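Local structure of putative glucoamylase (Bacteroides caccae ATCC 43185, 4QT9) at residues Val185-Trp190 against Tyr194-Asp199. The protein is a putative glucoamylase with an alpha/alpha toroid fold, which probably hydrolyses glucose-containing saccharides. Sequence-based numbering, arbitrary orientation.
Sequences VLYWHW and YGWEMD
Trp-196 O accepts two bonds: one from Asp-199 N at 2.8 Å, closing a type I turn, and a weak one from a water that also donates to His-189 O. The water forms a bridge, weak at Trp-196, between the backbones of 185-190 and 194-199, which share no direct hydrogen bond. Such a contact illustrates how a tight loop can be fastened by its side chains, here mainly the aromatic cluster of Tyr-187, Trp-190 and Trp-196. A type II' turn from Tyr-194 to Glu-197, with Gly-195 at its positive-phi position, overlaps the type I turn from Trp-196 to Asp-199, the two sharing Trp-196 and Glu-197. Trp-196 CG stands beside its own backbone N (chi1 -56°), which brings the indole back over the strand residues. There Trp-190 presents an edge to the indole face in a tilted edge-to-face pair, CD1 lying 3.5 Å from Trp-196 CZ2, with the planes at 58°. The six-membered ring of the same indole comes near His-189 O, 3.4 Å from Trp-196 CE3, and its CZ3 meets Tyr-187 CB at 4.0 Å. Were Trp-196 an alanine, the edge of Trp-190 would probably lose its facing ring and a gap would open beside Tyr-187. Selenomethionine Met-198 lays CB 3.4 Å from His-189 ND1, and its bent chain brings SE near the imidazole normal. Asp-199 OD1 lies at the edge of the Tyr-187 ring, whose hydroxyl bonds to Gln-183. Trp-177 extends the aromatic cluster, meeting both Trp-190 and Trp-196. At the protein surface, strand 189-190 pairs antiparallel with 133-134, just before helix 135-152, and the turns lie on the way to helix 209-217.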
loop_
_atom_site.group_PDB
_atom_site.type_symbol
_atom_site.label_atom_id
_atom_site.label_comp_id
_atom_site.label_asym_id
_atom_site.label_seq_id
_atom_site.Cartn_x
_atom_site.Cartn_y
_atom_site.Cartn_z
ATOM N N VAL A 185 19.509 -11.658 0.433
ATOM C CA VAL A 185 18.554 -10.795 1.147
ATOM C C VAL A 185 18.506 -9.468 0.398
ATOM O O VAL A 185 19.470 -9.123 -0.299
ATOM C CB VAL A 185 18.982 -10.613 2.641
ATOM C CG1 VAL A 185 20.297 -9.823 2.760
ATOM C CG2 VAL A 185 17.867 -9.976 3.483
ATOM N N LEU A 186 17.413 -8.718 0.560
ATOM C CA LEU A 186 17.291 -7.383 -0.016
ATOM C C LEU A 186 17.358 -6.350 1.092
ATOM O O LEU A 186 16.685 -6.505 2.107
ATOM C CB LEU A 186 15.970 -7.227 -0.801
ATOM C CG LEU A 186 15.846 -8.058 -2.069
ATOM C CD1 LEU A 186 14.407 -8.102 -2.536
ATOM C CD2 LEU A 186 16.776 -7.512 -3.161
ATOM N N TYR A 187 18.162 -5.305 0.898
ATOM C CA TYR A 187 18.257 -4.187 1.841
ATOM C C TYR A 187 17.229 -3.124 1.467
ATOM O O TYR A 187 16.936 -2.913 0.285
ATOM C CB TYR A 187 19.676 -3.603 1.860
ATOM C CG TYR A 187 20.646 -4.456 2.642
ATOM C CD1 TYR A 187 21.217 -5.599 2.079
ATOM C CD2 TYR A 187 20.998 -4.126 3.947
ATOM C CE1 TYR A 187 22.096 -6.401 2.806
ATOM C CE2 TYR A 187 21.869 -4.926 4.686
ATOM C CZ TYR A 187 22.429 -6.054 4.105
ATOM O OH TYR A 187 23.307 -6.824 4.817
ATOM N N TRP A 188 16.653 -2.466 2.480
ATOM C CA TRP A 188 15.628 -1.458 2.289
ATOM C C TRP A 188 16.161 -0.216 1.551
ATOM O O TRP A 188 15.486 0.297 0.648
ATOM C CB TRP A 188 15.061 -1.041 3.673
ATOM C CG TRP A 188 13.702 -0.402 3.631
ATOM C CD1 TRP A 188 13.326 0.688 2.894
ATOM C CD2 TRP A 188 12.581 -0.724 4.473
ATOM N NE1 TRP A 188 12.021 1.024 3.174
ATOM C CE2 TRP A 188 11.551 0.197 4.167
ATOM C CE3 TRP A 188 12.349 -1.705 5.465
ATOM C CZ2 TRP A 188 10.291 0.138 4.781
ATOM C CZ3 TRP A 188 11.091 -1.790 6.039
ATOM C CH2 TRP A 188 10.076 -0.878 5.697
ATOM N N HIS A 189 17.360 0.271 1.961
ATOM C CA HIS A 189 17.954 1.501 1.444
ATOM C C HIS A 189 19.351 1.408 0.899
ATOM O O HIS A 189 20.159 0.568 1.292
ATOM C CB HIS A 189 18.024 2.578 2.545
ATOM C CG HIS A 189 16.858 2.619 3.473
ATOM N ND1 HIS A 189 16.848 1.878 4.636
ATOM C CD2 HIS A 189 15.732 3.366 3.416
ATOM C CE1 HIS A 189 15.720 2.200 5.247
ATOM N NE2 HIS A 189 15.005 3.060 4.529
ATOM N N TRP A 190 19.649 2.386 0.051
ATOM C CA TRP A 190 20.956 2.659 -0.523
ATOM C C TRP A 190 21.061 4.145 -0.760
ATOM O O TRP A 190 20.162 4.764 -1.354
ATOM C CB TRP A 190 21.272 1.868 -1.809
ATOM C CG TRP A 190 22.639 2.199 -2.333
ATOM C CD1 TRP A 190 23.828 1.718 -1.867
ATOM C CD2 TRP A 190 22.966 3.200 -3.313
ATOM N NE1 TRP A 190 24.871 2.342 -2.500
ATOM C CE2 TRP A 190 24.373 3.240 -3.413
ATOM C CE3 TRP A 190 22.203 4.064 -4.120
ATOM C CZ2 TRP A 190 25.038 4.069 -4.332
ATOM C CZ3 TRP A 190 22.859 4.907 -5.011
ATOM C CH2 TRP A 190 24.259 4.901 -5.118
ATOM N N TYR A 194 25.791 8.032 1.937
ATOM C CA TYR A 194 25.978 7.197 3.117
ATOM C C TYR A 194 26.080 5.673 2.832
ATOM O O TYR A 194 26.247 4.904 3.782
ATOM C CB TYR A 194 24.851 7.484 4.123
ATOM C CG TYR A 194 24.802 8.933 4.570
ATOM C CD1 TYR A 194 25.693 9.420 5.524
ATOM C CD2 TYR A 194 23.861 9.815 4.046
ATOM C CE1 TYR A 194 25.648 10.749 5.944
ATOM C CE2 TYR A 194 23.797 11.143 4.469
ATOM C CZ TYR A 194 24.697 11.607 5.413
ATOM O OH TYR A 194 24.638 12.909 5.837
ATOM N N GLY A 195 26.016 5.264 1.561
ATOM C CA GLY A 195 26.105 3.862 1.151
ATOM C C GLY A 195 25.033 2.970 1.748
ATOM O O GLY A 195 23.836 3.235 1.585
ATOM N N TRP A 196 25.476 1.933 2.489
ATOM C CA TRP A 196 24.615 0.950 3.159
ATOM C C TRP A 196 24.398 1.252 4.665
ATOM O O TRP A 196 23.850 0.388 5.350
ATOM C CB TRP A 196 25.204 -0.479 2.991
ATOM C CG TRP A 196 25.409 -0.874 1.551
ATOM C CD1 TRP A 196 26.591 -0.887 0.861
ATOM C CD2 TRP A 196 24.380 -1.188 0.595
ATOM N NE1 TRP A 196 26.364 -1.185 -0.460
ATOM C CE2 TRP A 196 25.018 -1.393 -0.651
ATOM C CE3 TRP A 196 22.972 -1.301 0.668
ATOM C CZ2 TRP A 196 24.301 -1.710 -1.812
ATOM C CZ3 TRP A 196 22.268 -1.630 -0.485
ATOM C CH2 TRP A 196 22.929 -1.827 -1.704
ATOM N N GLU A 197 24.758 2.469 5.165
ATOM C CA GLU A 197 24.685 2.860 6.592
ATOM C C GLU A 197 23.302 2.684 7.275
ATOM O O GLU A 197 23.266 2.469 8.495
ATOM C CB GLU A 197 25.182 4.291 6.816
ATOM C CG GLU A 197 26.679 4.321 7.080
ATOM C CD GLU A 197 27.371 5.659 6.894
ATOM O OE1 GLU A 197 26.985 6.641 7.570
ATOM O OE2 GLU A 197 28.337 5.708 6.095
HETATM N N MSE A 198 22.188 2.708 6.516
HETATM C CA MSE A 198 20.857 2.450 7.098
HETATM C C MSE A 198 20.778 1.001 7.567
HETATM O O MSE A 198 20.070 0.700 8.522
HETATM C CB MSE A 198 19.725 2.769 6.113
HETATM C CG MSE A 198 19.593 4.259 5.796
HETATM SE SE MSE A 198 18.650 5.230 7.170
HETATM C CE MSE A 198 20.099 5.425 8.515
ATOM N N ASP A 199 21.521 0.112 6.889
ATOM C CA ASP A 199 21.700 -1.307 7.215
ATOM C C ASP A 199 20.396 -1.997 7.693
ATOM O O ASP A 199 20.299 -2.434 8.848
ATOM C CB ASP A 199 22.808 -1.434 8.282
ATOM C CG ASP A 199 23.169 -2.854 8.647
ATOM O OD1 ASP A 199 23.356 -3.671 7.724
ATOM O OD2 ASP A 199 23.215 -3.160 9.864
HETATM O O HOH W 1 21.145 0.598 3.589
#